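Local atomic coordinates of HhaI Restriction Endonuclease (Haemophilus parahaemolyticus, PDB entry 6UKF), a protein that probably cuts double-stranded DNA within its GCGC recognition sequence as a type II restriction endonuclease, and is held here in complex with cognate DNA. Residues Tyr44-Met49 and Lys124-Phe129; Asn115-Tyr120 and Phe139-Phe144; Asn20-Lys25 and Ile35-Asn40. One frame throughout, in Å; residues are numbered along the deposited sequence.

Contact 1: Tyr44-Met49 and Lys124-Phe129; sequences YIEAKM and KSVKFF. With EDO (1,2-ethanediol), chain O; EDO (1,2-ethanediol), chain I; nucleotides of chain B.
E46 lays its CB over the centre of the F129 ring, a CH-pi contact 3.6 Å from the centroid and only 10° off the ring normal. CG of K48 meets the same ring at its edge, 3.7 Å from F129 CD2. In the E46 conformer given, one of two, chi1 of -105° lies off the usual staggered values; the chain bends at chi2, and the carboxylate leads away from F129. At the other end Y44 rests its CB on V126 CG2 at 3.8 Å, and S125 O lies at the edge of the tyrosine ring. Backbone bonds join the two parallel segments: Y44 N to S125 O, K127 N to Y44 O and E46 N to F128 O. Y44 pairs with V126 but I45 already with F128, a beta bulge. K48 NZ grips two consecutive phosphates, OP2 of DA10 at 2.8 Å and OP2 of DC9 at 2.9 Å, both of chain B, while M49 N donates to OP1 of DA10. E46-A47-K48, with K48 on the DNA backbone, is consistent with the E-x-K part of the PD-(D/E)XK nuclease motif.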
# COMPACT_ATOMS: atom_id res chain seq x y z
N TYR A 44 10.64 12.67 1.38
CA TYR A 44 9.78 11.90 0.50
C TYR A 44 8.41 12.56 0.38
O TYR A 44 7.94 13.25 1.29
CB TYR A 44 9.64 10.46 0.99
CG TYR A 44 10.91 9.65 0.85
CD1 TYR A 44 11.19 8.96 -0.33
CD2 TYR A 44 11.82 9.57 1.89
CE1 TYR A 44 12.35 8.22 -0.46
CE2 TYR A 44 12.98 8.84 1.77
CZ TYR A 44 13.24 8.16 0.59
OH TYR A 44 14.40 7.43 0.47
N ILE A 45 7.79 12.35 -0.78
CA ILE A 45 6.46 12.84 -1.09
C ILE A 45 5.61 11.63 -1.43
O ILE A 45 6.01 10.80 -2.25
CB ILE A 45 6.49 13.82 -2.28
CG1 ILE A 45 7.39 15.02 -1.97
CG2 ILE A 45 5.08 14.29 -2.64
CD1 ILE A 45 7.82 15.79 -3.20
N GLU A 46 4.46 11.51 -0.78
CA GLU A 46 3.54 10.41 -1.02
C GLU A 46 2.47 10.86 -2.00
O GLU A 46 1.75 11.83 -1.74
CB GLU A 46 2.89 9.95 0.28
CG GLU A 46 3.44 8.63 0.81
CD GLU A 46 3.29 7.50 -0.20
OE1 GLU A 46 2.20 7.37 -0.78
OE2 GLU A 46 4.27 6.76 -0.42
N ALA A 47 2.37 10.16 -3.13
CA ALA A 47 1.29 10.39 -4.08
C ALA A 47 0.11 9.50 -3.68
O ALA A 47 0.29 8.31 -3.40
CB ALA A 47 1.74 10.08 -5.50
N LYS A 48 -1.08 10.09 -3.63
CA LYS A 48 -2.28 9.34 -3.30
C LYS A 48 -3.39 9.72 -4.27
O LYS A 48 -3.63 10.91 -4.50
CB LYS A 48 -2.75 9.66 -1.87
CG LYS A 48 -1.89 9.04 -0.79
CD LYS A 48 -2.10 7.54 -0.72
CE LYS A 48 -0.96 6.85 -0.01
NZ LYS A 48 -1.05 5.37 -0.12
N MET A 49 -4.05 8.72 -4.82
CA MET A 49 -5.25 8.97 -5.59
C MET A 49 -6.38 9.40 -4.65
O MET A 49 -6.28 9.22 -3.43
CB MET A 49 -5.66 7.73 -6.37
CG MET A 49 -4.60 7.29 -7.37
SD MET A 49 -5.22 6.13 -8.61
CE MET A 49 -6.16 7.24 -9.66
N LYS A 124 8.70 7.84 8.28
CA LYS A 124 9.29 7.44 7.01
C LYS A 124 9.84 8.63 6.23
O LYS A 124 10.14 8.49 5.04
CB LYS A 124 8.26 6.69 6.17
CG LYS A 124 7.61 5.51 6.89
CD LYS A 124 8.65 4.56 7.46
CE LYS A 124 7.99 3.43 8.24
NZ LYS A 124 8.99 2.68 9.04
N SER A 125 10.00 9.78 6.88
CA SER A 125 10.53 10.99 6.26
C SER A 125 9.66 11.46 5.09
O SER A 125 10.15 12.11 4.17
CB SER A 125 11.98 10.82 5.81
OG SER A 125 12.80 10.38 6.88
N VAL A 126 8.37 11.14 5.14
CA VAL A 126 7.40 11.68 4.20
C VAL A 126 6.88 12.98 4.80
O VAL A 126 6.17 12.98 5.81
CB VAL A 126 6.25 10.69 3.94
CG1 VAL A 126 5.14 11.37 3.13
CG2 VAL A 126 6.78 9.47 3.22
N LYS A 127 7.24 14.10 4.17
CA LYS A 127 6.87 15.42 4.67
C LYS A 127 5.68 16.02 3.94
O LYS A 127 5.03 16.92 4.48
CB LYS A 127 8.05 16.39 4.54
CG LYS A 127 9.19 16.19 5.54
CD LYS A 127 10.22 17.30 5.40
CE LYS A 127 11.54 16.97 6.07
NZ LYS A 127 11.50 17.13 7.55
N PHE A 128 5.40 15.57 2.72
CA PHE A 128 4.32 16.11 1.91
C PHE A 128 3.61 14.99 1.19
O PHE A 128 4.18 13.93 0.92
CB PHE A 128 4.84 17.12 0.87
CG PHE A 128 5.30 18.41 1.47
CD1 PHE A 128 6.57 18.54 2.00
CD2 PHE A 128 4.44 19.50 1.52
CE1 PHE A 128 6.98 19.73 2.56
CE2 PHE A 128 4.85 20.70 2.09
CZ PHE A 128 6.12 20.81 2.61
N PHE A 129 2.34 15.24 0.89
CA PHE A 129 1.54 14.40 0.01
C PHE A 129 1.19 15.21 -1.24
O PHE A 129 1.08 16.44 -1.19
CB PHE A 129 0.24 13.98 0.70
CG PHE A 129 0.38 12.77 1.59
CD1 PHE A 129 1.20 12.79 2.71
CD2 PHE A 129 -0.34 11.61 1.32
CE1 PHE A 129 1.32 11.68 3.52
CE2 PHE A 129 -0.22 10.50 2.14
CZ PHE A 129 0.61 10.54 3.24
C1 EDO O . 4.87 5.21 2.11
O1 EDO O . 5.29 4.47 0.96
C2 EDO O . 5.89 5.10 3.23
O2 EDO O . 6.09 3.72 3.56
C1 EDO I . 15.24 12.02 3.93
O1 EDO I . 14.54 12.90 4.82
C2 EDO I . 16.29 11.23 4.71
O2 EDO I . 15.65 10.34 5.63
P DA B 10 -2.70 4.70 -3.97
OP1 DA B 10 -2.72 5.93 -4.80
OP2 DA B 10 -2.19 4.76 -2.58
O5' DA B 10 -4.16 4.07 -3.85
C5' DA B 10 -5.08 4.18 -4.93
C4' DA B 10 -5.19 2.86 -5.65
O4' DA B 10 -5.62 1.82 -4.73
C3' DA B 10 -6.20 2.83 -6.79
O3' DA B 10 -5.67 2.04 -7.84
C2' DA B 10 -7.45 2.24 -6.15
C1' DA B 10 -6.85 1.26 -5.15
N9 DA B 10 -7.66 1.03 -3.96
C8 DA B 10 -8.24 1.97 -3.16
N7 DA B 10 -8.89 1.47 -2.13
C5 DA B 10 -8.70 0.11 -2.26
C6 DA B 10 -9.13 -0.98 -1.48
N6 DA B 10 -9.87 -0.85 -0.38
N1 DA B 10 -8.77 -2.22 -1.89
C2 DA B 10 -8.02 -2.35 -2.99
N3 DA B 10 -7.55 -1.40 -3.80
C4 DA B 10 -7.93 -0.18 -3.37
P DC B 9 1.83 3.44 -1.24
OP1 DC B 9 2.45 4.63 -1.86
OP2 DC B 9 1.18 3.54 0.08
O5' DC B 9 0.74 2.85 -2.25
C5' DC B 9 1.00 2.87 -3.63
C4' DC B 9 -0.01 2.05 -4.38
O4' DC B 9 0.07 0.65 -3.99
C3' DC B 9 -1.47 2.41 -4.13
O3' DC B 9 -1.85 3.60 -4.78
C2' DC B 9 -2.16 1.16 -4.67
C1' DC B 9 -1.20 0.05 -4.19
N1 DC B 9 -1.67 -0.58 -2.93
C2 DC B 9 -2.52 -1.67 -3.01
O2 DC B 9 -2.84 -2.11 -4.12
N3 DC B 9 -2.98 -2.24 -1.87
C4 DC B 9 -2.61 -1.74 -0.68
N4 DC B 9 -3.09 -2.34 0.42
C5 DC B 9 -1.75 -0.61 -0.58
C6 DC B 9 -1.31 -0.06 -1.72

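Contact 2: Asn115-Tyr120 and Phe139-Phe144; sequences NWIKEY and FPIEHF. With nucleotides of chain B.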
# COMPACT_ATOMS: atom_id res chain seq x y z
N ASN A 115 -3.86 10.98 13.37
CA ASN A 115 -2.62 11.08 14.14
C ASN A 115 -1.73 9.87 13.92
O ASN A 115 -0.50 10.01 13.86
CB ASN A 115 -2.93 11.29 15.62
CG ASN A 115 -3.37 12.71 15.92
OD1 ASN A 115 -2.97 13.65 15.23
ND2 ASN A 115 -4.19 12.88 16.95
N TRP A 116 -2.31 8.67 13.77
CA TRP A 116 -1.48 7.53 13.40
C TRP A 116 -0.80 7.78 12.06
O TRP A 116 0.41 7.55 11.91
CB TRP A 116 -2.32 6.24 13.32
CG TRP A 116 -1.45 5.05 13.07
CD1 TRP A 116 -0.92 4.21 14.00
CD2 TRP A 116 -0.99 4.58 11.79
NE1 TRP A 116 -0.15 3.25 13.39
CE2 TRP A 116 -0.18 3.45 12.04
CE3 TRP A 116 -1.18 5.00 10.47
CZ2 TRP A 116 0.43 2.74 11.00
CZ3 TRP A 116 -0.57 4.29 9.45
CH2 TRP A 116 0.22 3.17 9.72
N ILE A 117 -1.56 8.26 11.08
CA ILE A 117 -1.02 8.53 9.75
C ILE A 117 0.12 9.55 9.84
O ILE A 117 1.18 9.38 9.24
CB ILE A 117 -2.15 8.99 8.81
CG1 ILE A 117 -3.04 7.79 8.45
CG2 ILE A 117 -1.60 9.67 7.56
CD1 ILE A 117 -4.31 8.16 7.71
N LYS A 118 -0.09 10.62 10.60
CA LYS A 118 0.95 11.63 10.74
C LYS A 118 2.21 11.04 11.35
O LYS A 118 3.32 11.27 10.86
CB LYS A 118 0.43 12.81 11.57
CG LYS A 118 -0.59 13.65 10.84
CD LYS A 118 -1.14 14.76 11.71
CE LYS A 118 -2.08 15.65 10.92
NZ LYS A 118 -2.69 16.71 11.78
N GLU A 119 2.06 10.30 12.45
CA GLU A 119 3.21 9.67 13.09
C GLU A 119 3.93 8.75 12.12
O GLU A 119 5.15 8.82 11.96
CB GLU A 119 2.75 8.86 14.30
CG GLU A 119 2.25 9.69 15.48
CD GLU A 119 3.36 10.13 16.40
OE1 GLU A 119 4.43 9.47 16.42
OE2 GLU A 119 3.18 11.14 17.12
N TYR A 120 3.17 7.88 11.45
CA TYR A 120 3.78 6.88 10.58
C TYR A 120 4.52 7.54 9.43
O TYR A 120 5.68 7.21 9.16
CB TYR A 120 2.70 5.94 10.06
CG TYR A 120 3.23 4.96 9.05
CD1 TYR A 120 4.11 3.96 9.43
CD2 TYR A 120 2.86 5.03 7.71
CE1 TYR A 120 4.60 3.06 8.52
CE2 TYR A 120 3.35 4.14 6.79
CZ TYR A 120 4.22 3.15 7.20
OH TYR A 120 4.72 2.25 6.29
N PHE A 139 0.48 19.14 -0.05
CA PHE A 139 0.28 19.62 1.31
C PHE A 139 1.21 18.91 2.28
O PHE A 139 1.57 17.75 2.06
CB PHE A 139 -1.18 19.48 1.76
CG PHE A 139 -1.67 18.06 1.84
CD1 PHE A 139 -1.48 17.31 2.98
CD2 PHE A 139 -2.33 17.49 0.77
CE1 PHE A 139 -1.93 16.01 3.06
CE2 PHE A 139 -2.79 16.19 0.84
CZ PHE A 139 -2.59 15.45 1.98
N PRO A 140 1.59 19.57 3.37
CA PRO A 140 2.45 18.94 4.37
C PRO A 140 1.67 17.99 5.26
O PRO A 140 0.49 18.18 5.53
CB PRO A 140 2.96 20.14 5.18
CG PRO A 140 1.85 21.12 5.10
CD PRO A 140 1.24 20.96 3.74
N ILE A 141 2.38 16.96 5.73
CA ILE A 141 1.75 15.90 6.53
C ILE A 141 1.02 16.47 7.74
O ILE A 141 -0.02 15.94 8.15
CB ILE A 141 2.81 14.84 6.91
CG1 ILE A 141 2.20 13.69 7.72
CG2 ILE A 141 3.97 15.46 7.69
CD1 ILE A 141 1.08 12.96 7.03
N GLU A 142 1.52 17.56 8.33
CA GLU A 142 0.89 18.10 9.52
C GLU A 142 -0.53 18.62 9.27
O GLU A 142 -1.26 18.84 10.25
CB GLU A 142 1.75 19.21 10.13
CG GLU A 142 2.05 20.36 9.20
CD GLU A 142 3.40 20.24 8.51
OE1 GLU A 142 3.98 21.28 8.16
OE2 GLU A 142 3.89 19.10 8.31
N HIS A 143 -0.94 18.81 8.02
CA HIS A 143 -2.27 19.31 7.70
C HIS A 143 -3.15 18.27 7.03
O HIS A 143 -4.16 18.62 6.40
CB HIS A 143 -2.19 20.58 6.86
CG HIS A 143 -1.69 21.76 7.62
ND1 HIS A 143 -1.59 23.01 7.06
CD2 HIS A 143 -1.27 21.89 8.90
CE1 HIS A 143 -1.12 23.86 7.95
NE2 HIS A 143 -0.92 23.20 9.08
N PHE A 144 -2.82 16.99 7.19
CA PHE A 144 -3.50 15.90 6.49
C PHE A 144 -5.01 15.98 6.61
O PHE A 144 -5.73 15.74 5.64
CB PHE A 144 -2.99 14.57 7.05
CG PHE A 144 -3.34 13.38 6.22
CD1 PHE A 144 -2.49 12.96 5.22
CD2 PHE A 144 -4.50 12.67 6.45
CE1 PHE A 144 -2.80 11.86 4.45
CE2 PHE A 144 -4.82 11.58 5.68
CZ PHE A 144 -3.96 11.17 4.68
P DG B 8 2.88 0.92 3.70
OP1 DG B 8 3.57 2.20 3.92
OP2 DG B 8 1.51 0.71 4.22
O5' DG B 8 2.88 0.66 2.12
C5' DG B 8 4.09 0.86 1.40
C4' DG B 8 3.91 0.47 -0.05
O4' DG B 8 3.75 -0.96 -0.15
C3' DG B 8 2.69 1.06 -0.72
O3' DG B 8 2.98 2.33 -1.21
C2' DG B 8 2.38 0.06 -1.82
C1' DG B 8 2.82 -1.25 -1.20
N9 DG B 8 1.75 -2.05 -0.61
C8 DG B 8 1.33 -2.05 0.70
N7 DG B 8 0.39 -2.92 0.95
C5 DG B 8 0.20 -3.56 -0.26
C6 DG B 8 -0.69 -4.61 -0.62
O6 DG B 8 -1.49 -5.21 0.10
N1 DG B 8 -0.56 -4.96 -1.96
C2 DG B 8 0.30 -4.37 -2.84
N2 DG B 8 0.28 -4.84 -4.10
N3 DG B 8 1.13 -3.39 -2.53
C4 DG B 8 1.03 -3.04 -1.23
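I117 CG2 sits over the centre of the F144 ring where helix 110-123 packs on the 3-10 turn that follows strand 136-140, the second strand of a beta hairpin with 126-132. The chain leaves the helix, forms the hairpin and comes back to pack on the helix. The methyl approaches along the ring normal, 8° off it and 3.9 Å from the centroid, in a CH-pi contact, and the two side chains cross at about a right angle. V150 of strand 148-156 touches both residues, and the F129 ring meets F144 edge-to-face. I141 has CG1 anti to its backbone N (chi1 -179°) and 3.9 Å from K118 CA; its CD1 lies equally close to that atom, against the helix backbone. The segment carrying I141 and F144 has two i to i-3 backbone bonds, H143 N to P140 O and F144 N to I141 O, as in a 3-10 turn.

K118 runs out fully extended beyond CG across this turn. Its CE passes 3.5 Å from I141 O and 4.1 Å from F144 CB, with the aliphatic chain lying against polar and apolar atoms alike. The ammonium group has a stronger partner beyond the turn, a salt bridge to E145 OE1. One turn along the helix from W116, Y120 points to the DNA, its OH donating to OP1 of DG8 of chain B at 2.6 Å, with that oxygen near the plane of the ring. K118 NZ also donates to E142 O at 3.0 Å, coming from 54° above the carbonyl plane.

Contact 3: Asn20-Lys25 and Ile35-Asn40; sequences NKFAKK and ILFTGN. With EDO (1,2-ethanediol), chain K; ACT (acetate ion), chain P.
K21 leans its CB on the F37 ring, 3.6 Å from CE1, and from there the side chain curls round the end of strand 35-37. Bends at chi2 (-68°) and chi3 (-70°) fold the chain back, bringing CE 3.8 Å from T38 O and 4.1 Å from G39 CA. At the tip, NZ donates to a water 2.9 Å away, which also bonds to T38 OG1. The backbone beneath is antiparallel: K21 O accepts from T38 N at 2.9 Å, nearly in line with the carbonyl, and A23 and L36 exchange two N-H...O bonds as a hydrogen-bonded pair. F22 and F37 form the non-hydrogen-bonded pair beside it. Their rings meet obliquely, planes at 38°, with F22 CE1 3.6 Å from F37 CD1. F22 CB also touches I35 CG2, and helix 3-18 lies against this side through L14 on F22 and V11 on I35. The chemistry is therefore split: aromatic and aliphatic carbon of F22 and I35 packs against helix 3-18, and F37 against F43, while K21 NZ and T38 OG1 share a water, so this end of the hairpin is held by a polar, water-mediated link between exposed residues.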
# COMPACT_ATOMS: atom_id res chain seq x y z
N ASN A 20 13.94 19.65 -11.97
CA ASN A 20 14.20 18.21 -12.06
C ASN A 20 14.91 17.74 -10.79
O ASN A 20 16.11 17.44 -10.77
CB ASN A 20 14.99 17.91 -13.32
CG ASN A 20 14.21 18.22 -14.58
OD1 ASN A 20 14.63 19.03 -15.41
ND2 ASN A 20 13.06 17.57 -14.73
N LYS A 21 14.13 17.67 -9.71
CA LYS A 21 14.64 17.31 -8.39
C LYS A 21 13.84 16.20 -7.74
O LYS A 21 14.06 15.90 -6.56
CB LYS A 21 14.65 18.54 -7.46
CG LYS A 21 15.40 19.74 -8.01
CD LYS A 21 16.89 19.47 -8.08
CE LYS A 21 17.51 19.41 -6.70
NZ LYS A 21 18.98 19.18 -6.74
N PHE A 22 12.92 15.57 -8.46
CA PHE A 22 11.98 14.61 -7.87
C PHE A 22 12.20 13.25 -8.51
O PHE A 22 11.87 13.04 -9.68
CB PHE A 22 10.56 15.13 -8.03
CG PHE A 22 10.37 16.49 -7.44
CD1 PHE A 22 10.06 16.64 -6.10
CD2 PHE A 22 10.59 17.63 -8.20
CE1 PHE A 22 9.92 17.90 -5.54
CE2 PHE A 22 10.45 18.89 -7.65
CZ PHE A 22 10.11 19.02 -6.31
N ALA A 23 12.77 12.33 -7.73
CA ALA A 23 13.18 11.03 -8.22
C ALA A 23 12.12 9.98 -7.90
O ALA A 23 11.60 9.92 -6.78
CB ALA A 23 14.51 10.62 -7.59
N LYS A 24 11.80 9.16 -8.89
CA LYS A 24 10.99 7.95 -8.71
C LYS A 24 11.71 6.88 -9.52
O LYS A 24 11.40 6.66 -10.70
CB LYS A 24 9.55 8.16 -9.18
CG LYS A 24 8.64 6.96 -8.96
CD LYS A 24 7.43 7.00 -9.88
CE LYS A 24 7.18 5.65 -10.55
NZ LYS A 24 6.47 4.68 -9.67
N LYS A 25 12.68 6.22 -8.90
CA LYS A 25 13.54 5.29 -9.61
C LYS A 25 14.32 4.49 -8.57
O LYS A 25 14.44 4.89 -7.41
CB LYS A 25 14.50 6.03 -10.54
CG LYS A 25 15.23 7.20 -9.89
CD LYS A 25 16.11 7.95 -10.88
CE LYS A 25 16.60 9.27 -10.30
NZ LYS A 25 17.32 10.12 -11.30
N ILE A 35 8.41 8.87 -4.13
CA ILE A 35 8.97 10.08 -4.74
C ILE A 35 9.88 10.77 -3.73
O ILE A 35 9.44 11.08 -2.61
CB ILE A 35 7.86 11.04 -5.22
CG1 ILE A 35 6.77 10.28 -6.00
CG2 ILE A 35 8.43 12.19 -6.03
CD1 ILE A 35 5.90 11.17 -6.85
N LEU A 36 11.15 11.00 -4.12
CA LEU A 36 12.16 11.64 -3.28
C LEU A 36 12.52 13.00 -3.87
O LEU A 36 12.89 13.09 -5.05
CB LEU A 36 13.41 10.77 -3.21
CG LEU A 36 14.59 11.38 -2.46
CD1 LEU A 36 14.25 11.61 -1.00
CD2 LEU A 36 15.80 10.49 -2.60
N PHE A 37 12.41 14.04 -3.05
CA PHE A 37 12.99 15.33 -3.39
C PHE A 37 14.47 15.29 -3.04
O PHE A 37 14.83 15.06 -1.88
CB PHE A 37 12.29 16.45 -2.63
CG PHE A 37 13.00 17.76 -2.75
CD1 PHE A 37 13.12 18.39 -3.97
CD2 PHE A 37 13.59 18.34 -1.64
CE1 PHE A 37 13.78 19.60 -4.08
CE2 PHE A 37 14.26 19.54 -1.74
CZ PHE A 37 14.36 20.17 -2.97
N THR A 38 15.33 15.52 -4.03
CA THR A 38 16.77 15.28 -3.92
C THR A 38 17.58 16.56 -3.73
O THR A 38 18.69 16.68 -4.27
CB THR A 38 17.27 14.53 -5.15
OG1 THR A 38 17.03 15.32 -6.32
CG2 THR A 38 16.55 13.20 -5.30
N GLY A 39 17.07 17.52 -2.97
CA GLY A 39 17.77 18.75 -2.70
C GLY A 39 18.49 18.75 -1.37
O GLY A 39 18.76 17.70 -0.77
N ASN A 40 18.81 19.96 -0.89
CA ASN A 40 19.54 20.10 0.36
C ASN A 40 18.68 19.84 1.58
O ASN A 40 19.22 19.60 2.67
CB ASN A 40 20.13 21.51 0.48
CG ASN A 40 21.36 21.70 -0.39
OD1 ASN A 40 22.02 20.74 -0.77
ND2 ASN A 40 21.68 22.96 -0.70
C1 EDO K . 16.48 13.86 -9.52
O1 EDO K . 17.20 12.63 -9.53
C2 EDO K . 15.13 13.66 -10.20
O2 EDO K . 15.34 13.28 -11.57
C ACT P . 12.36 6.59 -4.93
O ACT P . 11.73 6.00 -5.84
OXT ACT P . 12.21 6.49 -3.68
CH3 ACT P . 13.49 7.56 -5.38
O HOH W 1 19.38 16.38 -7.39

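Overall arrangement
All three contacts reach one mixed sheet, in strand order 22-23, 35-37, 43-47, 126-132, 136-140. Contact 1 is its middle; contact 3 forms one edge and contact 2 packs the helix against the turn at the other. Probable hydrogen bonds tie contact 1 to its neighbours: I45 N to I35 O (2.8 Å) in contact 3, F129 N to F139 O (2.9 Å) in contact 2. Centres are about 9, 12 and 20 Å apart for the pairs 1-2, 1-3 and 2-3. K48 and M49 of contact 1 and Y120, on the helix of contact 2, bind successive phosphates of chain B; contact 3 stays about 8 Å from the DNA at its nearest atom. The calcium ion at S151 and T153 is about 14 Å from the K48 side chain.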